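Local coordinates for proline dehydrogenase (Bradyrhizobium japonicum USDA 110, PDB 3HAZ), which probably oxidises proline to glutamate in two steps, joining an FAD-dependent proline dehydrogenase and an NAD-dependent aldehyde dehydrogenase in one chain, at residues Asp62-Phe67 / Thr156-Ala161; Gly74-Val79 / Leu456-Leu460; Met647-Phe653 / Ala975-Gln981. All blocks are in the same frame, centred on the assembly; numbering follows the deposited sequence.

Interaction 1. Residues Asp62-Phe67 / Thr156-Ala161; sequences DMLREF and TATRQA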
ATOM      1  N   ASP A  62       3.448 -20.702  36.900  1.00 31.72           N
ATOM      2  CA  ASP A  62       4.459 -19.840  37.491  1.00 31.86           C
ATOM      3  C   ASP A  62       5.851 -20.267  37.037  1.00 30.01           C
ATOM      4  O   ASP A  62       6.689 -19.423  36.723  1.00 31.05           O
ATOM      5  CB  ASP A  62       4.354 -19.844  39.019  1.00 39.90           C
ATOM      6  CG  ASP A  62       3.059 -19.228  39.513  1.00 47.21           C
ATOM      7  OD1 ASP A  62       2.681 -18.148  39.011  1.00 49.46           O
ATOM      8  OD2 ASP A  62       2.418 -19.821  40.403  1.00 52.26           O
ATOM      9  N   MET A  63       6.093 -21.574  36.982  1.00 29.61           N
ATOM     10  CA  MET A  63       7.396 -22.074  36.546  1.00 31.79           C
ATOM     11  C   MET A  63       7.633 -21.788  35.069  1.00 26.80           C
ATOM     12  O   MET A  63       8.709 -21.334  34.674  1.00 26.45           O
ATOM     13  CB  MET A  63       7.545 -23.573  36.825  1.00 31.86           C
ATOM     14  CG  MET A  63       8.903 -24.132  36.421  1.00 38.20           C
ATOM     15  SD  MET A  63       9.065 -25.919  36.669  1.00 28.07           S
ATOM     16  CE  MET A  63       7.921 -26.538  35.433  1.00 21.52           C
ATOM     17  N   LEU A  64       6.624 -22.048  34.248  1.00 22.94           N
ATOM     18  CA  LEU A  64       6.749 -21.791  32.815  1.00 23.76           C
ATOM     19  C   LEU A  64       7.031 -20.311  32.553  1.00 24.08           C
ATOM     20  O   LEU A  64       7.855 -19.957  31.703  1.00 23.16           O
ATOM     21  CB  LEU A  64       5.483 -22.236  32.077  1.00 25.42           C
ATOM     22  CG  LEU A  64       5.153 -23.728  32.167  1.00 27.46           C
ATOM     23  CD1 LEU A  64       3.775 -24.020  31.581  1.00 25.60           C
ATOM     24  CD2 LEU A  64       6.230 -24.570  31.475  1.00 20.16           C
ATOM     25  N   ARG A  65       6.348 -19.448  33.298  1.00 23.97           N
ATOM     26  CA  ARG A  65       6.504 -18.013  33.120  1.00 26.60           C
ATOM     27  C   ARG A  65       7.857 -17.555  33.656  1.00 29.32           C
ATOM     28  O   ARG A  65       8.581 -16.828  32.984  1.00 31.40           O
ATOM     29  CB  ARG A  65       5.356 -17.262  33.807  1.00 32.60           C
ATOM     30  CG  ARG A  65       5.457 -15.743  33.738  1.00 43.17           C
ATOM     31  CD  ARG A  65       4.351 -15.068  34.554  1.00 50.29           C
ATOM     32  NE  ARG A  65       4.099 -15.748  35.827  1.00 55.93           N
ATOM     33  CZ  ARG A  65       4.760 -15.509  36.958  1.00 52.77           C
ATOM     34  NH1 ARG A  65       5.725 -14.599  36.989  1.00 54.37           N
ATOM     35  NH2 ARG A  65       4.457 -16.183  38.061  1.00 46.27           N
ATOM     36  N   GLU A  66       8.204 -18.004  34.858  1.00 27.46           N
ATOM     37  CA  GLU A  66       9.445 -17.588  35.511  1.00 27.58           C
ATOM     38  C   GLU A  66      10.694 -17.853  34.676  1.00 30.75           C
ATOM     39  O   GLU A  66      11.574 -17.000  34.586  1.00 32.48           O
ATOM     40  CB  GLU A  66       9.580 -18.255  36.886  1.00 28.65           C
ATOM     41  N   PHE A  67      10.783 -19.033  34.067  1.00 22.41           N
ATOM     42  CA  PHE A  67      11.940 -19.349  33.237  1.00 21.86           C
ATOM     43  C   PHE A  67      11.656 -19.234  31.744  1.00 30.09           C
ATOM     44  O   PHE A  67      12.486 -19.611  30.913  1.00 27.06           O
ATOM     45  CB  PHE A  67      12.505 -20.726  33.602  1.00 22.05           C
ATOM     46  CG  PHE A  67      13.048 -20.785  34.994  1.00 23.92           C
ATOM     47  CD1 PHE A  67      14.359 -20.418  35.254  1.00 24.15           C
ATOM     48  CD2 PHE A  67      12.236 -21.161  36.052  1.00 26.24           C
ATOM     49  CE1 PHE A  67      14.859 -20.450  36.534  1.00 24.72           C
ATOM     50  CE2 PHE A  67      12.730 -21.195  37.340  1.00 27.51           C
ATOM     51  CZ  PHE A  67      14.045 -20.835  37.580  1.00 25.25           C
ATOM     52  N   THR A 156      18.063 -24.622  39.064  1.00 26.30           N
ATOM     53  CA  THR A 156      17.026 -23.958  39.848  1.00 22.26           C
ATOM     54  C   THR A 156      15.628 -24.303  39.330  1.00 22.24           C
ATOM     55  O   THR A 156      14.731 -24.618  40.110  1.00 19.03           O
ATOM     56  CB  THR A 156      17.223 -22.439  39.838  1.00 22.14           C
ATOM     57  OG1 THR A 156      18.513 -22.135  40.380  1.00 29.00           O
ATOM     58  CG2 THR A 156      16.152 -21.757  40.672  1.00 26.06           C
ATOM     59  N   ALA A 157      15.446 -24.250  38.014  1.00 18.08           N
ATOM     60  CA  ALA A 157      14.168 -24.630  37.414  1.00 21.35           C
ATOM     61  C   ALA A 157      13.821 -26.101  37.693  1.00 26.32           C
ATOM     62  O   ALA A 157      12.660 -26.443  37.929  1.00 22.69           O
ATOM     63  CB  ALA A 157      14.179 -24.354  35.912  1.00 16.80           C
ATOM     64  N   THR A 158      14.828 -26.970  37.651  1.00 23.53           N
ATOM     65  CA  THR A 158      14.618 -28.392  37.925  1.00 24.10           C
ATOM     66  C   THR A 158      14.200 -28.631  39.375  1.00 26.28           C
ATOM     67  O   THR A 158      13.334 -29.468  39.643  1.00 24.97           O
ATOM     68  CB  THR A 158      15.877 -29.232  37.617  1.00 20.51           C
ATOM     69  OG1 THR A 158      16.204 -29.123  36.222  1.00 19.59           O
ATOM     70  CG2 THR A 158      15.637 -30.687  37.965  1.00 15.82           C
ATOM     71  N   ARG A 159      14.818 -27.899  40.303  1.00 20.91           N
ATOM     72  CA  ARG A 159      14.457 -27.996  41.718  1.00 25.01           C
ATOM     73  C   ARG A 159      13.016 -27.563  41.956  1.00 22.26           C
ATOM     74  O   ARG A 159      12.302 -28.160  42.762  1.00 22.02           O
ATOM     75  CB  ARG A 159      15.405 -27.168  42.593  1.00 21.20           C
ATOM     76  CG  ARG A 159      16.815 -27.728  42.651  1.00 28.22           C
ATOM     77  CD  ARG A 159      17.633 -27.090  43.768  1.00 34.06           C
ATOM     78  NE  ARG A 159      19.039 -27.470  43.684  1.00 36.35           N
ATOM     79  CZ  ARG A 159      19.537 -28.592  44.189  1.00 38.28           C
ATOM     80  NH1 ARG A 159      18.735 -29.443  44.821  1.00 34.16           N
ATOM     81  NH2 ARG A 159      20.831 -28.863  44.055  1.00 38.89           N
ATOM     82  N   GLN A 160      12.589 -26.517  41.252  1.00 23.08           N
ATOM     83  CA  GLN A 160      11.202 -26.070  41.326  1.00 25.42           C
ATOM     84  C   GLN A 160      10.254 -27.128  40.768  1.00 20.27           C
ATOM     85  O   GLN A 160       9.194 -27.381  41.335  1.00 17.93           O
ATOM     86  CB  GLN A 160      11.029 -24.755  40.567  1.00 26.09           C
ATOM     87  CG  GLN A 160       9.699 -24.083  40.790  1.00 30.62           C
ATOM     88  CD  GLN A 160       9.637 -22.712  40.132  1.00 41.88           C
ATOM     89  OE1 GLN A 160      10.651 -22.018  40.011  1.00 41.39           O
ATOM     90  NE2 GLN A 160       8.448 -22.321  39.698  1.00 37.12           N
ATOM     91  N   ALA A 161      10.638 -27.745  39.652  1.00 18.59           N
ATOM     92  CA  ALA A 161       9.835 -28.819  39.075  1.00 22.93           C
ATOM     93  C   ALA A 161       9.695 -29.942  40.101  1.00 20.70           C
ATOM     94  O   ALA A 161       8.650 -30.594  40.203  1.00 26.25           O
ATOM     95  CB  ALA A 161      10.472 -29.342  37.764  1.00 14.32           C
TER
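Phe67 and Ala157 make a CH-pi contact. The methyl of Ala157 sits over the middle of the aromatic ring, with CB 3.6 Å from the ring centroid and only 7° off the ring normal. Two groups reach the rim of the same ring. Thr156 CG2 lies 3.9 Å from Phe67 CZ. Gln160 OE1 approaches Phe67 CE2 at 3.5 Å, near the ring plane. The ring also meets Tyr476 of the second subunit.

The remaining van der Waals contacts run through Met63. Its CG stands opposite the backbone N (chi1 -178°), which sends the chain straight out toward the helix across from it before it bends at the last torsion. Met63 SD is then 3.9 Å from Ala161 CB. Gln160 runs past Met63 in the opposite direction, and its NE2 comes within 3.3 Å of Met63 CB.

No polar bond crosses between the segments; those present lie within a helix or reach another subunit. Arg65 NH2 and Asp62 OD1 form a salt bridge of 2.8 Å one turn apart, on the anti side of the carboxylate and somewhat out of its plane. Thr156 OG1 is within hydrogen-bonding reach of Pro152 O of its own helix and Lys52 O of the second subunit, which share its one proton.

The helices of 62-66 and 156-161 run antiparallel at 172°, with segment axes 10.7 Å apart at their closest. Both belong to the family region named for the DNA-binding domain of proline dehydrogenase, an all-helical part of this chain. Phe67 is the first residue past helix 60-66 to leave helical backbone angles.

The fit of the two segments therefore depends on the shapes of a ring, a thioether chain and two alanine methyls, with one amide laid alongside.

Interaction 2. Residues Gly74-Val79 / Leu456-Leu460; sequences GLALMV and LVRRL. With SO4 (sulfate ion), chain K.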
ATOM      1  N   GLY A  74       9.067 -27.420  29.821  1.00 21.78           N
ATOM      2  CA  GLY A  74       8.398 -27.687  31.075  1.00 19.69           C
ATOM      3  C   GLY A  74       8.248 -29.186  31.268  1.00 19.81           C
ATOM      4  O   GLY A  74       8.503 -29.713  32.349  1.00 19.98           O
ATOM      5  N   LEU A  75       7.824 -29.876  30.213  1.00 21.91           N
ATOM      6  CA  LEU A  75       7.612 -31.316  30.283  1.00 20.72           C
ATOM      7  C   LEU A  75       8.909 -32.047  30.605  1.00 24.80           C
ATOM      8  O   LEU A  75       8.935 -32.926  31.466  1.00 18.63           O
ATOM      9  CB  LEU A  75       7.002 -31.855  28.977  1.00 17.54           C
ATOM     10  CG  LEU A  75       6.617 -33.341  29.049  1.00 29.26           C
ATOM     11  CD1 LEU A  75       5.307 -33.619  28.327  1.00 33.21           C
ATOM     12  CD2 LEU A  75       7.735 -34.227  28.511  1.00 31.53           C
ATOM     13  N   ALA A  76       9.987 -31.674  29.919  1.00 21.82           N
ATOM     14  CA  ALA A  76      11.268 -32.350  30.112  1.00 20.72           C
ATOM     15  C   ALA A  76      11.791 -32.177  31.540  1.00 21.00           C
ATOM     16  O   ALA A  76      12.362 -33.105  32.115  1.00 23.43           O
ATOM     17  CB  ALA A  76      12.301 -31.861  29.096  1.00 21.54           C
ATOM     18  N   LEU A  77      11.593 -30.996  32.116  1.00 21.85           N
ATOM     19  CA  LEU A  77      12.101 -30.733  33.457  1.00 24.46           C
ATOM     20  C   LEU A  77      11.259 -31.446  34.518  1.00 21.98           C
ATOM     21  O   LEU A  77      11.784 -31.920  35.524  1.00 18.95           O
ATOM     22  CB  LEU A  77      12.175 -29.230  33.730  1.00 18.09           C
ATOM     23  CG  LEU A  77      13.172 -28.461  32.857  1.00 29.95           C
ATOM     24  CD1 LEU A  77      13.221 -27.000  33.265  1.00 29.44           C
ATOM     25  CD2 LEU A  77      14.561 -29.083  32.915  1.00 29.58           C
ATOM     26  N   MET A  78       9.956 -31.530  34.279  1.00 17.85           N
ATOM     27  CA  MET A  78       9.062 -32.250  35.185  1.00 18.94           C
ATOM     28  C   MET A  78       9.339 -33.752  35.180  1.00 19.66           C
ATOM     29  O   MET A  78       9.225 -34.423  36.207  1.00 17.33           O
ATOM     30  CB  MET A  78       7.599 -31.971  34.821  1.00 13.38           C
ATOM     31  CG  MET A  78       7.166 -30.528  35.117  1.00 24.96           C
ATOM     32  SD  MET A  78       5.472 -30.189  34.595  1.00 34.82           S
ATOM     33  CE  MET A  78       4.552 -30.725  36.036  1.00 36.31           C
ATOM     34  N   VAL A  79       9.699 -34.274  34.013  1.00 20.84           N
ATOM     35  CA  VAL A  79      10.074 -35.674  33.891  1.00 19.00           C
ATOM     36  C   VAL A  79      11.381 -35.928  34.629  1.00 15.92           C
ATOM     37  O   VAL A  79      11.501 -36.889  35.384  1.00 19.90           O
ATOM     38  CB  VAL A  79      10.215 -36.092  32.411  1.00 21.53           C
ATOM     39  CG1 VAL A  79      10.917 -37.451  32.293  1.00 19.20           C
ATOM     40  CG2 VAL A  79       8.850 -36.132  31.745  1.00 16.35           C
ATOM     41  N   LEU A 456       0.723 -35.393  31.567  1.00 32.70           N
ATOM     42  CA  LEU A 456       1.473 -34.146  31.694  1.00 34.03           C
ATOM     43  C   LEU A 456       1.275 -33.238  30.485  1.00 35.38           C
ATOM     44  O   LEU A 456       1.106 -32.025  30.632  1.00 34.61           O
ATOM     45  CB  LEU A 456       2.963 -34.425  31.883  1.00 32.28           C
ATOM     46  CG  LEU A 456       3.439 -34.521  33.329  1.00 36.70           C
ATOM     47  CD1 LEU A 456       4.944 -34.699  33.364  1.00 32.02           C
ATOM     48  CD2 LEU A 456       3.017 -33.283  34.114  1.00 36.21           C
ATOM     49  N   VAL A 457       1.307 -33.842  29.299  1.00 28.69           N
ATOM     50  CA  VAL A 457       1.134 -33.127  28.041  1.00 31.11           C
ATOM     51  C   VAL A 457      -0.149 -32.306  28.048  1.00 36.52           C
ATOM     52  O   VAL A 457      -0.129 -31.086  27.857  1.00 35.99           O
ATOM     53  CB  VAL A 457       1.062 -34.109  26.856  1.00 37.40           C
ATOM     54  CG1 VAL A 457       0.636 -33.380  25.584  1.00 39.13           C
ATOM     55  CG2 VAL A 457       2.391 -34.804  26.666  1.00 39.83           C
ATOM     56  N   ARG A 458      -1.270 -32.984  28.265  1.00 27.25           N
ATOM     57  CA  ARG A 458      -2.560 -32.313  28.286  1.00 26.69           C
ATOM     58  C   ARG A 458      -2.544 -31.184  29.311  1.00 33.98           C
ATOM     59  O   ARG A 458      -2.970 -30.066  29.022  1.00 41.49           O
ATOM     60  CB  ARG A 458      -3.676 -33.320  28.573  1.00 31.94           C
ATOM     61  CG  ARG A 458      -5.040 -32.897  28.075  1.00 41.93           C
ATOM     62  CD  ARG A 458      -5.848 -34.086  27.568  1.00 52.82           C
ATOM     63  NE  ARG A 458      -5.596 -35.303  28.336  1.00 63.29           N
ATOM     64  CZ  ARG A 458      -5.964 -35.477  29.601  1.00 65.47           C
ATOM     65  NH1 ARG A 458      -6.586 -34.505  30.249  1.00 68.53           N
ATOM     66  NH2 ARG A 458      -5.697 -36.616  30.224  1.00 61.46           N
ATOM     67  N   ARG A 459      -2.008 -31.471  30.493  1.00 30.96           N
ATOM     68  CA  ARG A 459      -1.937 -30.492  31.575  1.00 32.78           C
ATOM     69  C   ARG A 459      -1.155 -29.236  31.191  1.00 35.98           C
ATOM     70  O   ARG A 459      -1.549 -28.117  31.539  1.00 35.50           O
ATOM     71  CB  ARG A 459      -1.310 -31.133  32.822  1.00 36.81           C
ATOM     72  CG  ARG A 459      -1.020 -30.165  33.956  1.00 36.78           C
ATOM     73  CD  ARG A 459      -2.254 -29.907  34.804  1.00 42.77           C
ATOM     74  NE  ARG A 459      -1.892 -29.360  36.108  1.00 57.42           N
ATOM     75  CZ  ARG A 459      -1.796 -30.080  37.224  1.00 52.97           C
ATOM     76  NH1 ARG A 459      -2.050 -31.382  37.205  1.00 45.98           N
ATOM     77  NH2 ARG A 459      -1.455 -29.493  38.361  1.00 54.12           N
ATOM     78  N   LEU A 460      -0.043 -29.425  30.486  1.00 32.70           N
ATOM     79  CA  LEU A 460       0.855 -28.322  30.151  1.00 38.56           C
ATOM     80  C   LEU A 460       0.307 -27.427  29.041  1.00 39.26           C
ATOM     81  O   LEU A 460       0.620 -26.239  28.989  1.00 42.96           O
ATOM     82  CB  LEU A 460       2.233 -28.853  29.748  1.00 35.64           C
ATOM     83  CG  LEU A 460       3.059 -29.510  30.852  1.00 36.72           C
ATOM     84  CD1 LEU A 460       4.382 -30.000  30.296  1.00 37.23           C
ATOM     85  CD2 LEU A 460       3.287 -28.534  31.986  1.00 44.73           C
TER
HETATM   86  S   SO4 K1006      -8.798 -33.905  32.519  1.00 87.03           S
HETATM   87  O1  SO4 K1006      -9.328 -32.965  33.502  1.00 88.49           O
HETATM   88  O2  SO4 K1006      -8.277 -33.144  31.390  1.00 87.90           O
HETATM   89  O3  SO4 K1006      -7.721 -34.689  33.122  1.00 91.75           O
HETATM   90  O4  SO4 K1006      -9.862 -34.804  32.072  1.00 81.22           O
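Leu460 N donates to Leu456 O at 2.8 Å, and this helical turn puts both leucines on the face that meets Leu75 and Met78. Leu460 CD1 presses against Leu75 CB at 3.5 Å, a little tighter than usual for two carbons. Its other methyl, CD2, lies 3.8 Å from Met78 SD, the two side chains passing in opposite directions. The sulfur's own methyl goes on to Leu456, with Met78 CE 3.5 Å from Leu456 CD2.

On the flank, Leu75 has CG opposite its backbone N (chi1 -174°), which carries CD1 out to Val457 CG2 at 3.6 Å. Helix 452-463 follows strand 440-448, the last strand of the proline dehydrogenase TIM barrel. Helix 71-85 belongs to the helical region before the barrel, so the contact joins the two. The segments cross at 134°, and their axes come within 10.6 Å. Met78 also touches Val60 and Met63 of helix 60-66.

Arg458 takes no part in this packing. Its NH1 donates to sulfate O3 at 3.1 Å, nearly straight at 170°, while NH2 forms a salt bridge with Glu199. The sulfate probably comes from the crystallisation liquor.

Interaction 3. Residues Met647-Phe653 / Ala975-Gln981; sequences MRGRGVF and ARFATEQ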
ATOM      1  N   MET A 647       4.354 -23.512 -21.968  1.00 25.01           N
ATOM      2  CA  MET A 647       4.424 -24.940 -21.687  1.00 26.67           C
ATOM      3  C   MET A 647       3.313 -25.642 -22.441  1.00 26.95           C
ATOM      4  O   MET A 647       2.135 -25.345 -22.250  1.00 26.39           O
ATOM      5  CB  MET A 647       4.230 -25.197 -20.199  1.00 30.47           C
ATOM      6  CG  MET A 647       5.050 -24.297 -19.318  1.00 44.07           C
ATOM      7  SD  MET A 647       6.630 -25.050 -18.968  1.00 57.97           S
ATOM      8  CE  MET A 647       6.099 -26.237 -17.744  1.00 18.84           C
ATOM      9  N   ARG A 648       3.681 -26.590 -23.283  1.00 19.56           N
ATOM     10  CA  ARG A 648       2.703 -27.247 -24.125  1.00 28.16           C
ATOM     11  C   ARG A 648       2.648 -28.726 -23.785  1.00 23.03           C
ATOM     12  O   ARG A 648       3.614 -29.283 -23.264  1.00 20.20           O
ATOM     13  CB  ARG A 648       3.070 -27.038 -25.598  1.00 29.84           C
ATOM     14  CG  ARG A 648       3.372 -25.584 -25.943  1.00 37.55           C
ATOM     15  CD  ARG A 648       3.770 -25.399 -27.408  1.00 43.91           C
ATOM     16  NE  ARG A 648       2.850 -26.074 -28.318  1.00 42.27           N
ATOM     17  CZ  ARG A 648       2.559 -25.653 -29.547  1.00 36.93           C
ATOM     18  NH1 ARG A 648       1.708 -26.348 -30.292  1.00 39.94           N
ATOM     19  NH2 ARG A 648       3.105 -24.539 -30.030  1.00 25.91           N
ATOM     20  N   GLY A 649       1.517 -29.364 -24.068  1.00 24.63           N
ATOM     21  CA  GLY A 649       1.420 -30.801 -23.881  1.00 29.46           C
ATOM     22  C   GLY A 649       2.493 -31.489 -24.709  1.00 28.22           C
ATOM     23  O   GLY A 649       2.987 -30.922 -25.677  1.00 26.54           O
ATOM     24  N   ARG A 650       2.861 -32.706 -24.329  1.00 25.06           N
ATOM     25  CA  ARG A 650       3.937 -33.420 -25.010  1.00 25.80           C
ATOM     26  C   ARG A 650       3.420 -34.297 -26.140  1.00 28.12           C
ATOM     27  O   ARG A 650       4.090 -34.461 -27.158  1.00 28.43           O
ATOM     28  CB  ARG A 650       4.715 -34.289 -24.015  1.00 29.01           C
ATOM     29  CG  ARG A 650       5.631 -33.512 -23.088  1.00 25.96           C
ATOM     30  CD  ARG A 650       6.399 -34.442 -22.154  1.00 27.73           C
ATOM     31  NE  ARG A 650       7.496 -33.736 -21.497  1.00 39.19           N
ATOM     32  CZ  ARG A 650       8.693 -33.552 -22.044  1.00 40.52           C
ATOM     33  NH1 ARG A 650       8.954 -34.041 -23.248  1.00 37.91           N
ATOM     34  NH2 ARG A 650       9.634 -32.888 -21.387  1.00 44.73           N
ATOM     35  N   GLY A 651       2.235 -34.870 -25.944  1.00 28.22           N
ATOM     36  CA  GLY A 651       1.674 -35.831 -26.879  1.00 31.51           C
ATOM     37  C   GLY A 651       0.762 -36.815 -26.168  1.00 26.38           C
ATOM     38  O   GLY A 651      -0.080 -36.413 -25.365  1.00 23.50           O
ATOM     39  N   VAL A 652       0.925 -38.102 -26.465  1.00 24.20           N
ATOM     40  CA  VAL A 652       0.135 -39.141 -25.818  1.00 24.57           C
ATOM     41  C   VAL A 652       0.861 -39.714 -24.611  1.00 24.04           C
ATOM     42  O   VAL A 652       1.940 -40.290 -24.741  1.00 22.12           O
ATOM     43  CB  VAL A 652      -0.160 -40.328 -26.760  1.00 29.28           C
ATOM     44  CG1 VAL A 652      -0.834 -41.445 -25.980  1.00 27.72           C
ATOM     45  CG2 VAL A 652      -1.024 -39.894 -27.934  1.00 23.99           C
ATOM     46  N   PHE A 653       0.264 -39.569 -23.437  1.00 22.73           N
ATOM     47  CA  PHE A 653       0.814 -40.219 -22.256  1.00 17.77           C
ATOM     48  C   PHE A 653       0.158 -41.564 -22.025  1.00 23.42           C
ATOM     49  O   PHE A 653      -1.058 -41.720 -22.183  1.00 27.68           O
ATOM     50  CB  PHE A 653       0.662 -39.340 -21.014  1.00 19.83           C
ATOM     51  CG  PHE A 653       1.936 -38.665 -20.592  1.00 21.20           C
ATOM     52  CD1 PHE A 653       2.733 -39.222 -19.597  1.00 20.18           C
ATOM     53  CD2 PHE A 653       2.342 -37.482 -21.183  1.00 20.29           C
ATOM     54  CE1 PHE A 653       3.910 -38.603 -19.204  1.00 22.27           C
ATOM     55  CE2 PHE A 653       3.517 -36.853 -20.789  1.00 21.59           C
ATOM     56  CZ  PHE A 653       4.299 -37.416 -19.797  1.00 24.43           C
ATOM     57  N   ALA A 975       4.622 -29.809 -14.520  1.00 21.66           N
ATOM     58  CA  ALA A 975       5.631 -29.368 -15.475  1.00 27.20           C
ATOM     59  C   ALA A 975       6.275 -30.544 -16.199  1.00 27.27           C
ATOM     60  O   ALA A 975       6.611 -30.443 -17.376  1.00 22.69           O
ATOM     61  CB  ALA A 975       6.700 -28.527 -14.777  1.00 22.27           C
ATOM     62  N   ARG A 976       6.459 -31.650 -15.486  1.00 24.72           N
ATOM     63  CA  ARG A 976       7.066 -32.843 -16.076  1.00 21.45           C
ATOM     64  C   ARG A 976       6.244 -33.422 -17.233  1.00 29.16           C
ATOM     65  O   ARG A 976       6.791 -34.102 -18.106  1.00 25.61           O
ATOM     66  CB  ARG A 976       7.287 -33.910 -15.006  1.00 25.69           C
ATOM     67  CG  ARG A 976       8.265 -34.990 -15.413  1.00 28.59           C
ATOM     68  CD  ARG A 976       9.691 -34.470 -15.371  1.00 30.68           C
ATOM     69  NE  ARG A 976      10.633 -35.536 -15.684  1.00 39.60           N
ATOM     70  CZ  ARG A 976      11.178 -35.719 -16.882  1.00 49.92           C
ATOM     71  NH1 ARG A 976      10.888 -34.896 -17.879  1.00 53.68           N
ATOM     72  NH2 ARG A 976      12.022 -36.719 -17.081  1.00 49.67           N
ATOM     73  N   PHE A 977       4.936 -33.156 -17.239  1.00 24.93           N
ATOM     74  CA  PHE A 977       4.053 -33.678 -18.287  1.00 23.00           C
ATOM     75  C   PHE A 977       4.028 -32.780 -19.518  1.00 24.05           C
ATOM     76  O   PHE A 977       3.359 -33.089 -20.510  1.00 25.67           O
ATOM     77  CB  PHE A 977       2.623 -33.846 -17.769  1.00 21.83           C
ATOM     78  CG  PHE A 977       2.471 -34.910 -16.715  1.00 23.08           C
ATOM     79  CD1 PHE A 977       2.745 -34.631 -15.382  1.00 21.74           C
ATOM     80  CD2 PHE A 977       2.036 -36.179 -17.052  1.00 23.59           C
ATOM     81  CE1 PHE A 977       2.591 -35.607 -14.400  1.00 24.58           C
ATOM     82  CE2 PHE A 977       1.881 -37.161 -16.081  1.00 21.46           C
ATOM     83  CZ  PHE A 977       2.160 -36.872 -14.751  1.00 24.74           C
ATOM     84  N   ALA A 978       4.740 -31.661 -19.451  1.00 20.35           N
ATOM     85  CA  ALA A 978       4.714 -30.690 -20.540  1.00 26.43           C
ATOM     86  C   ALA A 978       6.101 -30.431 -21.109  1.00 28.30           C
ATOM     87  O   ALA A 978       7.102 -30.885 -20.558  1.00 22.25           O
ATOM     88  CB  ALA A 978       4.077 -29.382 -20.077  1.00 23.89           C
ATOM     89  N   THR A 979       6.149 -29.701 -22.220  1.00 19.91           N
ATOM     90  CA  THR A 979       7.410 -29.311 -22.818  1.00 22.73           C
ATOM     91  C   THR A 979       7.446 -27.793 -22.949  1.00 24.45           C
ATOM     92  O   THR A 979       6.410 -27.162 -23.169  1.00 23.04           O
ATOM     93  CB  THR A 979       7.612 -29.992 -24.206  1.00 31.66           C
ATOM     94  OG1 THR A 979       8.941 -29.755 -24.676  1.00 32.68           O
ATOM     95  CG2 THR A 979       6.616 -29.464 -25.228  1.00 24.99           C
ATOM     96  N   GLU A 980       8.633 -27.210 -22.803  1.00 22.46           N
ATOM     97  CA  GLU A 980       8.794 -25.760 -22.906  1.00 21.91           C
ATOM     98  C   GLU A 980       8.913 -25.272 -24.349  1.00 20.02           C
ATOM     99  O   GLU A 980       9.454 -25.965 -25.208  1.00 24.19           O
ATOM    100  CB  GLU A 980      10.046 -25.307 -22.164  1.00 13.79           C
ATOM    101  CG  GLU A 980       9.961 -25.316 -20.642  1.00 19.39           C
ATOM    102  CD  GLU A 980      11.338 -25.360 -20.023  1.00 18.28           C
ATOM    103  OE1 GLU A 980      11.845 -24.297 -19.601  1.00 22.71           O
ATOM    104  OE2 GLU A 980      11.933 -26.457 -19.999  1.00 20.53           O
ATOM    105  N   GLN A 981       8.445 -24.054 -24.594  1.00 17.08           N
ATOM    106  CA  GLN A 981       8.639 -23.400 -25.883  1.00 19.12           C
ATOM    107  C   GLN A 981       8.883 -21.912 -25.685  1.00 23.18           C
ATOM    108  O   GLN A 981       8.082 -21.219 -25.057  1.00 24.25           O
ATOM    109  CB  GLN A 981       7.435 -23.612 -26.801  1.00 21.82           C
ATOM    110  CG  GLN A 981       7.611 -22.998 -28.187  1.00 26.72           C
ATOM    111  CD  GLN A 981       6.545 -23.454 -29.159  1.00 35.06           C
ATOM    112  OE1 GLN A 981       5.400 -23.011 -29.089  1.00 28.19           O
ATOM    113  NE2 GLN A 981       6.919 -24.344 -30.079  1.00 37.86           N
TER
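The Phe653 ring has Phe977 CD2 over one face, toward the rim, 3.7 Å from Phe653 CE1. The ring planes are 44° apart, so the pair is oblique. The Arg650 guanidinium has Thr979 CB over one face, and its NE makes a weak hydrogen bond to Arg976 O. Its NH2 lies 4.2 Å from Arg976 NH1, two like charges that probably disfavour each other.

The Arg648 guanidinium is met at its edge by Gln981 OE1. Arg648 NH2 donates to Gln981 OE1 at 2.9 Å (155°), and the amide plane stands at 89° to the guanidinium. Gln981 NE2 bonds Val937 O of the third subunit. Arg648 also bonds the backbone carbonyls of Ile932 and Asp933 of that subunit. With an alanine here, Gln981 OE1 would probably lose this donor, and those two carbonyls their mates.

Arg648 N donates to Thr979 O at 2.8 Å, and Thr979 N returns the bond to Arg648 O at 2.8 Å. Strand 978-986 pairs antiparallel with the part of 641-656 before its break, whereas the part after the break runs in the Rossmann-type NAD-binding sheet of the aldehyde dehydrogenase fold, parallel to 679-683 and 730-734. Strand 978-986 also faces the third subunit, consistent with a role in oligomerisation: Glu980 OE2 accepts from Lys967 N and Thr979 OG1 bonds Asn959 OD1, both of that subunit.

On the sheet face of Glu980, Met647 lies alongside it, with SD 3.7 Å from Glu980 CG. The methyl CE of Met647 ends 3.8 Å from Ala975 CB, and Leu628 of helix 604-629 touches both residues.

Interactions 1 and 2 are neighbours, with centres about 12 Å apart. They touch directly: Leu77 packs on Ala157 and Thr158, and Leu64 on Gly74. Helices 60-66 and 71-85 follow each other. The segments of the two contacts alternate along the chain. Interaction 1 joins two helices of the helical region before the barrel, and interaction 2 joins that region to helix 452-463 of the barrel. Interaction 3 comes later and lies far off, its centre about 60 Å from interaction 1 and about 54 Å from interaction 2. Interactions 1 and 2 lie in and beside the proline dehydrogenase part, and interaction 3 in the aldehyde dehydrogenase part. Interactions 1 and 3 also meet other subunits.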